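Immunity protein (Neisseria meningitidis, PDB 4Q7O) probably protects the bacterium that makes it from the toxin of its own contact-dependent growth-inhibition system, as an immunity protein of that system. Local coordinates at residues E42-I47 with K134-T139; S116-L119 with E124-K127. All coordinates share one frame; numbering follows the deposited sequence.

Interaction 1 (E42-I47 with K134-T139); sequences ECFKNI and KTYSQT
The ring of Tyr-136 meets the carbonyl oxygen of Phe-44 at its edge, in the ring plane, while the methyl CG2 of Ile-47 comes to the same ring obliquely. The phenolic OH of Tyr-136 donates to Phe-44 O, 2.7 Å from Tyr-136 OH to Phe-44 O. The hydroxyl stands well off the C=O direction, with a C=O...OH angle of 115°, and is tilted 33° from the carbonyl plane. The side chain of Phe-44 lies beside the same hydroxyl: its CB is 3.4 Å from Tyr-136 OH and its CD1 3.6 Å from that oxygen, the ring being approached at a slant. Farther back along the tyrosine, Ile-47 CG2 rests 3.8 Å from Tyr-136 CE1, the two side chains crossing at about a right angle. Ile-47 CB points toward helix 126-139; with CG1 anti to the backbone N (chi1 -162°), CG2 is left between N and the carbonyl carbon, and this is the methyl that meets the ring. All three residues are buried, and the hydrogen bond gives the buried phenol hydroxyl a polar partner among mostly apolar and aromatic side chains. Tyr-108 packs edge-to-face with Tyr-136, and Phe-111 touches it too, both from helix 104-121, whose Ala-114 and Ile-115 also pack against Phe-44. What results is a tertiary helix-helix contact in which one tyrosine spans from helix 126-139, close to the C-terminus, to a main-chain carbonyl toward the C-terminal end of helix 37-46, with helix 104-121 completing a three-helix packing.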
loop_
_atom_site.group_PDB
_atom_site.type_symbol
_atom_site.label_atom_id
_atom_site.label_comp_id
_atom_site.label_asym_id
_atom_site.label_seq_id
_atom_site.Cartn_x
_atom_site.Cartn_y
_atom_site.Cartn_z
ATOM N N GLU B 42 -12.831 -9.560 -13.201
ATOM C CA GLU B 42 -13.713 -8.474 -13.637
ATOM C C GLU B 42 -13.087 -7.111 -13.345
ATOM O O GLU B 42 -13.193 -6.183 -14.153
ATOM C CB GLU B 42 -15.102 -8.594 -12.997
ATOM C CG GLU B 42 -15.868 -9.848 -13.418
ATOM C CD GLU B 42 -16.018 -9.972 -14.922
ATOM O OE1 GLU B 42 -16.469 -9.001 -15.565
ATOM O OE2 GLU B 42 -15.677 -11.045 -15.461
ATOM N N CYS B 43 -12.433 -7.004 -12.192
ATOM C CA CYS B 43 -11.660 -5.816 -11.846
ATOM C C CYS B 43 -10.600 -5.509 -12.915
ATOM O O CYS B 43 -10.452 -4.364 -13.336
ATOM C CB CYS B 43 -10.996 -5.992 -10.472
ATOM S SG CYS B 43 -9.852 -4.691 -10.018
ATOM N N PHE B 44 -9.882 -6.535 -13.373
ATOM C CA PHE B 44 -8.896 -6.357 -14.440
ATOM C C PHE B 44 -9.545 -5.919 -15.756
ATOM O O PHE B 44 -8.969 -5.136 -16.506
ATOM C CB PHE B 44 -8.090 -7.641 -14.684
ATOM C CG PHE B 44 -7.030 -7.915 -13.647
ATOM C CD1 PHE B 44 -6.031 -6.985 -13.395
ATOM C CD2 PHE B 44 -6.990 -9.136 -12.985
ATOM C CE1 PHE B 44 -5.041 -7.252 -12.464
ATOM C CE2 PHE B 44 -6.001 -9.413 -12.058
ATOM C CZ PHE B 44 -5.029 -8.466 -11.792
ATOM N N LYS B 45 -10.742 -6.430 -16.031
ATOM C CA LYS B 45 -11.410 -6.171 -17.310
ATOM C C LYS B 45 -12.057 -4.799 -17.420
ATOM O O LYS B 45 -12.045 -4.184 -18.492
ATOM C CB LYS B 45 -12.501 -7.213 -17.560
ATOM C CG LYS B 45 -11.986 -8.563 -17.953
ATOM C CD LYS B 45 -13.126 -9.443 -18.395
ATOM C CE LYS B 45 -13.329 -10.584 -17.436
ATOM N NZ LYS B 45 -14.479 -11.435 -17.847
ATOM N N ASN B 46 -12.643 -4.333 -16.322
ATOM C CA ASN B 46 -13.523 -3.168 -16.373
ATOM C C ASN B 46 -12.816 -1.892 -16.795
ATOM O O ASN B 46 -13.441 -0.984 -17.326
ATOM C CB ASN B 46 -14.227 -2.947 -15.033
ATOM C CG ASN B 46 -15.468 -3.798 -14.869
ATOM O OD1 ASN B 46 -15.680 -4.770 -15.594
ATOM N ND2 ASN B 46 -16.295 -3.435 -13.896
ATOM N N ILE B 47 -11.512 -1.822 -16.563
ATOM C CA ILE B 47 -10.759 -0.637 -16.953
ATOM C C ILE B 47 -10.849 -0.392 -18.469
ATOM O O ILE B 47 -10.846 0.750 -18.917
ATOM C CB ILE B 47 -9.292 -0.695 -16.459
ATOM C CG1 ILE B 47 -8.655 0.702 -16.483
ATOM C CG2 ILE B 47 -8.474 -1.737 -17.249
ATOM C CD1 ILE B 47 -7.363 0.792 -15.692
ATOM N N LYS B 134 -4.314 -8.928 -23.862
ATOM C CA LYS B 134 -4.480 -8.631 -25.281
ATOM C C LYS B 134 -5.355 -7.399 -25.441
ATOM O O LYS B 134 -5.068 -6.518 -26.255
ATOM C CB LYS B 134 -5.120 -9.819 -26.001
ATOM C CG LYS B 134 -5.381 -9.586 -27.481
ATOM C CD LYS B 134 -6.244 -10.692 -28.080
ATOM C CE LYS B 134 -5.979 -12.026 -27.407
ATOM N NZ LYS B 134 -7.050 -13.024 -27.679
ATOM N N THR B 135 -6.422 -7.336 -24.648
ATOM C CA THR B 135 -7.311 -6.179 -24.669
ATOM C C THR B 135 -6.576 -4.903 -24.248
ATOM O O THR B 135 -6.806 -3.839 -24.822
ATOM C CB THR B 135 -8.565 -6.394 -23.798
ATOM O OG1 THR B 135 -9.237 -7.594 -24.207
ATOM C CG2 THR B 135 -9.527 -5.226 -23.944
ATOM N N TYR B 136 -5.683 -5.012 -23.266
ATOM C CA TYR B 136 -4.875 -3.865 -22.840
ATOM C C TYR B 136 -4.042 -3.349 -24.011
ATOM O O TYR B 136 -3.964 -2.146 -24.246
ATOM C CB TYR B 136 -3.934 -4.222 -21.677
ATOM C CG TYR B 136 -4.583 -4.542 -20.333
ATOM C CD1 TYR B 136 -5.936 -4.313 -20.103
ATOM C CD2 TYR B 136 -3.823 -5.076 -19.288
ATOM C CE1 TYR B 136 -6.515 -4.611 -18.876
ATOM C CE2 TYR B 136 -4.395 -5.387 -18.064
ATOM C CZ TYR B 136 -5.738 -5.138 -17.859
ATOM O OH TYR B 136 -6.315 -5.438 -16.645
ATOM N N SER B 137 -3.424 -4.269 -24.744
ATOM C CA SER B 137 -2.552 -3.914 -25.861
ATOM C C SER B 137 -3.333 -3.336 -27.040
ATOM O O SER B 137 -2.866 -2.416 -27.717
ATOM C CB SER B 137 -1.731 -5.129 -26.302
ATOM O OG SER B 137 -0.893 -5.581 -25.253
ATOM N N GLN B 138 -4.518 -3.885 -27.291
ATOM C CA GLN B 138 -5.407 -3.344 -28.313
ATOM C C GLN B 138 -5.797 -1.915 -27.971
ATOM O O GLN B 138 -5.754 -1.025 -28.815
ATOM C CB GLN B 138 -6.691 -4.169 -28.402
ATOM C CG GLN B 138 -6.525 -5.581 -28.917
ATOM C CD GLN B 138 -7.734 -6.449 -28.602
ATOM O OE1 GLN B 138 -7.594 -7.605 -28.212
ATOM N NE2 GLN B 138 -8.927 -5.891 -28.772
ATOM N N THR B 139 -6.180 -1.713 -26.714
ATOM C CA THR B 139 -6.799 -0.470 -26.263
ATOM C C THR B 139 -5.798 0.649 -25.986
ATOM O O THR B 139 -6.061 1.821 -26.268
ATOM C CB THR B 139 -7.605 -0.716 -24.968
ATOM O OG1 THR B 139 -8.580 -1.741 -25.195
ATOM C CG2 THR B 139 -8.302 0.554 -24.507
#

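Interaction 2 (S116-L119 with E124-K127); sequences SDFL and EYQK
Leu-119, Tyr-125 and Phe-118 give up the most surface where the end of helix 104-121 meets the start of helix 126-139, and Gln-126 adds a polar fringe. Phe-118 leans on Tyr-125 with the far end of its ring: CZ sits over one face of the tyrosine, displaced toward the rim and 3.9 Å from Tyr-125 CD1. Phe-118 CE2 approaches Tyr-125 CB to 3.8 Å. The rings are inclined at 48° with centroids 5.4 Å apart, an oblique aromatic pair. Phe-118 carries CG anti to its own N (chi1 177°), which brings the end of the ring nearer Tyr-125, the residue at the N-cap position of helix 126-139. Leu-119 points its CB toward the other segment, and its methyl CD1 comes within 3.5 Å of Gln-126 OE1. The glutamine starts out away from the leucine, but a bend at chi2 (81°) turns its amide back. One water then ties the two together, donating to Leu-119 O at 2.7 Å and to Gln-126 OE1 at 2.8 Å. Lys-37 and Leu-40 of helix 37-46 pack on Phe-118, while Cys-129 of helix 126-139 touches both Phe-118 and Leu-119. The chemistry is thus two-sided: the aromatic pair, with Leu-119, probably contributes to the helical hairpin through dispersion and hydrophobic burial, while a main-chain carbonyl close to the helix end reaches the exposed glutamine through solvent.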
loop_
_atom_site.group_PDB
_atom_site.type_symbol
_atom_site.label_atom_id
_atom_site.label_comp_id
_atom_site.label_asym_id
_atom_site.label_seq_id
_atom_site.Cartn_x
_atom_site.Cartn_y
_atom_site.Cartn_z
ATOM N N SER B 116 -0.087 -9.840 -14.615
ATOM C CA SER B 116 1.077 -10.694 -14.782
ATOM C C SER B 116 1.420 -11.404 -13.471
ATOM O O SER B 116 1.614 -12.625 -13.457
ATOM C CB SER B 116 2.275 -9.869 -15.247
ATOM O OG SER B 116 3.448 -10.654 -15.226
ATOM N N ASP B 117 1.522 -10.641 -12.382
ATOM C CA ASP B 117 1.754 -11.240 -11.064
ATOM C C ASP B 117 0.713 -12.318 -10.784
ATOM O O ASP B 117 1.041 -13.415 -10.319
ATOM C CB ASP B 117 1.674 -10.190 -9.941
ATOM C CG ASP B 117 2.884 -9.259 -9.888
ATOM O OD1 ASP B 117 3.973 -9.627 -10.372
ATOM O OD2 ASP B 117 2.745 -8.153 -9.324
ATOM N N PHE B 118 -0.543 -12.005 -11.081
ATOM C CA PHE B 118 -1.634 -12.929 -10.809
ATOM C C PHE B 118 -1.528 -14.220 -11.625
ATOM O O PHE B 118 -1.633 -15.321 -11.078
ATOM C CB PHE B 118 -2.990 -12.256 -11.049
ATOM C CG PHE B 118 -4.154 -13.185 -10.859
ATOM C CD1 PHE B 118 -4.540 -13.583 -9.584
ATOM C CD2 PHE B 118 -4.850 -13.680 -11.948
ATOM C CE1 PHE B 118 -5.607 -14.451 -9.406
ATOM C CE2 PHE B 118 -5.918 -14.552 -11.776
ATOM C CZ PHE B 118 -6.297 -14.936 -10.503
ATOM N N LEU B 119 -1.336 -14.100 -12.935
ATOM C CA LEU B 119 -1.284 -15.302 -13.767
ATOM C C LEU B 119 -0.032 -16.138 -13.469
ATOM O O LEU B 119 -0.046 -17.370 -13.600
ATOM C CB LEU B 119 -1.402 -14.958 -15.258
ATOM C CG LEU B 119 -0.245 -14.215 -15.930
ATOM C CD1 LEU B 119 0.821 -15.174 -16.474
ATOM C CD2 LEU B 119 -0.773 -13.311 -17.044
ATOM N N GLU B 124 -3.520 -21.621 -13.586
ATOM C CA GLU B 124 -4.824 -22.081 -14.039
ATOM C C GLU B 124 -5.601 -20.969 -14.773
ATOM O O GLU B 124 -6.506 -21.245 -15.562
ATOM C CB GLU B 124 -5.617 -22.670 -12.857
ATOM C CG GLU B 124 -5.990 -21.685 -11.735
ATOM C CD GLU B 124 -4.995 -21.587 -10.553
ATOM O OE1 GLU B 124 -5.437 -21.175 -9.451
ATOM O OE2 GLU B 124 -3.791 -21.894 -10.704
ATOM N N TYR B 125 -5.220 -19.715 -14.543
ATOM C CA TYR B 125 -5.896 -18.584 -15.173
ATOM C C TYR B 125 -5.139 -18.000 -16.372
ATOM O O TYR B 125 -5.452 -16.901 -16.818
ATOM C CB TYR B 125 -6.188 -17.485 -14.144
ATOM C CG TYR B 125 -7.250 -17.888 -13.147
ATOM C CD1 TYR B 125 -6.907 -18.530 -11.970
ATOM C CD2 TYR B 125 -8.596 -17.653 -13.398
ATOM C CE1 TYR B 125 -7.865 -18.922 -11.066
ATOM C CE2 TYR B 125 -9.569 -18.042 -12.493
ATOM C CZ TYR B 125 -9.194 -18.679 -11.328
ATOM O OH TYR B 125 -10.142 -19.078 -10.419
ATOM N N GLN B 126 -4.170 -18.751 -16.889
ATOM C CA GLN B 126 -3.319 -18.306 -18.001
ATOM C C GLN B 126 -4.107 -17.751 -19.190
ATOM O O GLN B 126 -3.896 -16.605 -19.611
ATOM C CB GLN B 126 -2.413 -19.454 -18.479
ATOM C CG GLN B 126 -1.540 -19.106 -19.681
ATOM C CD GLN B 126 -0.282 -18.329 -19.321
ATOM O OE1 GLN B 126 0.054 -18.158 -18.140
ATOM N NE2 GLN B 126 0.428 -17.853 -20.346
ATOM N N LYS B 127 -5.007 -18.568 -19.730
ATOM C CA LYS B 127 -5.757 -18.201 -20.928
ATOM C C LYS B 127 -6.581 -16.923 -20.738
ATOM O O LYS B 127 -6.536 -16.017 -21.571
ATOM C CB LYS B 127 -6.667 -19.361 -21.346
ATOM C CG LYS B 127 -7.488 -19.119 -22.599
ATOM C CD LYS B 127 -8.427 -20.298 -22.853
ATOM C CE LYS B 127 -9.198 -20.141 -24.153
ATOM N NZ LYS B 127 -9.937 -18.852 -24.217
HETATM O O HOH W 1 1.046 -18.818 -15.643
#

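Interactions 1 and 2 share helix 126-139 and lie toward opposite ends of it, their centres about 14 Å apart. Interaction 2 packs the start of that helix against the end of helix 104-121 across a short turn, whereas interaction 1 joins its last turns to the region of helix 37-46, with segments 87 residues apart at their closest ends. The short-range contact is therefore nested within the long loop closed by the other. They touch where Phe-44 CE2 lies 4.3 Å from Phe-118 CB, a loose apolar contact between the two. Interaction 1 lies nearer the chain centre, about 11 Å from it against 17 Å for the centre of interaction 2.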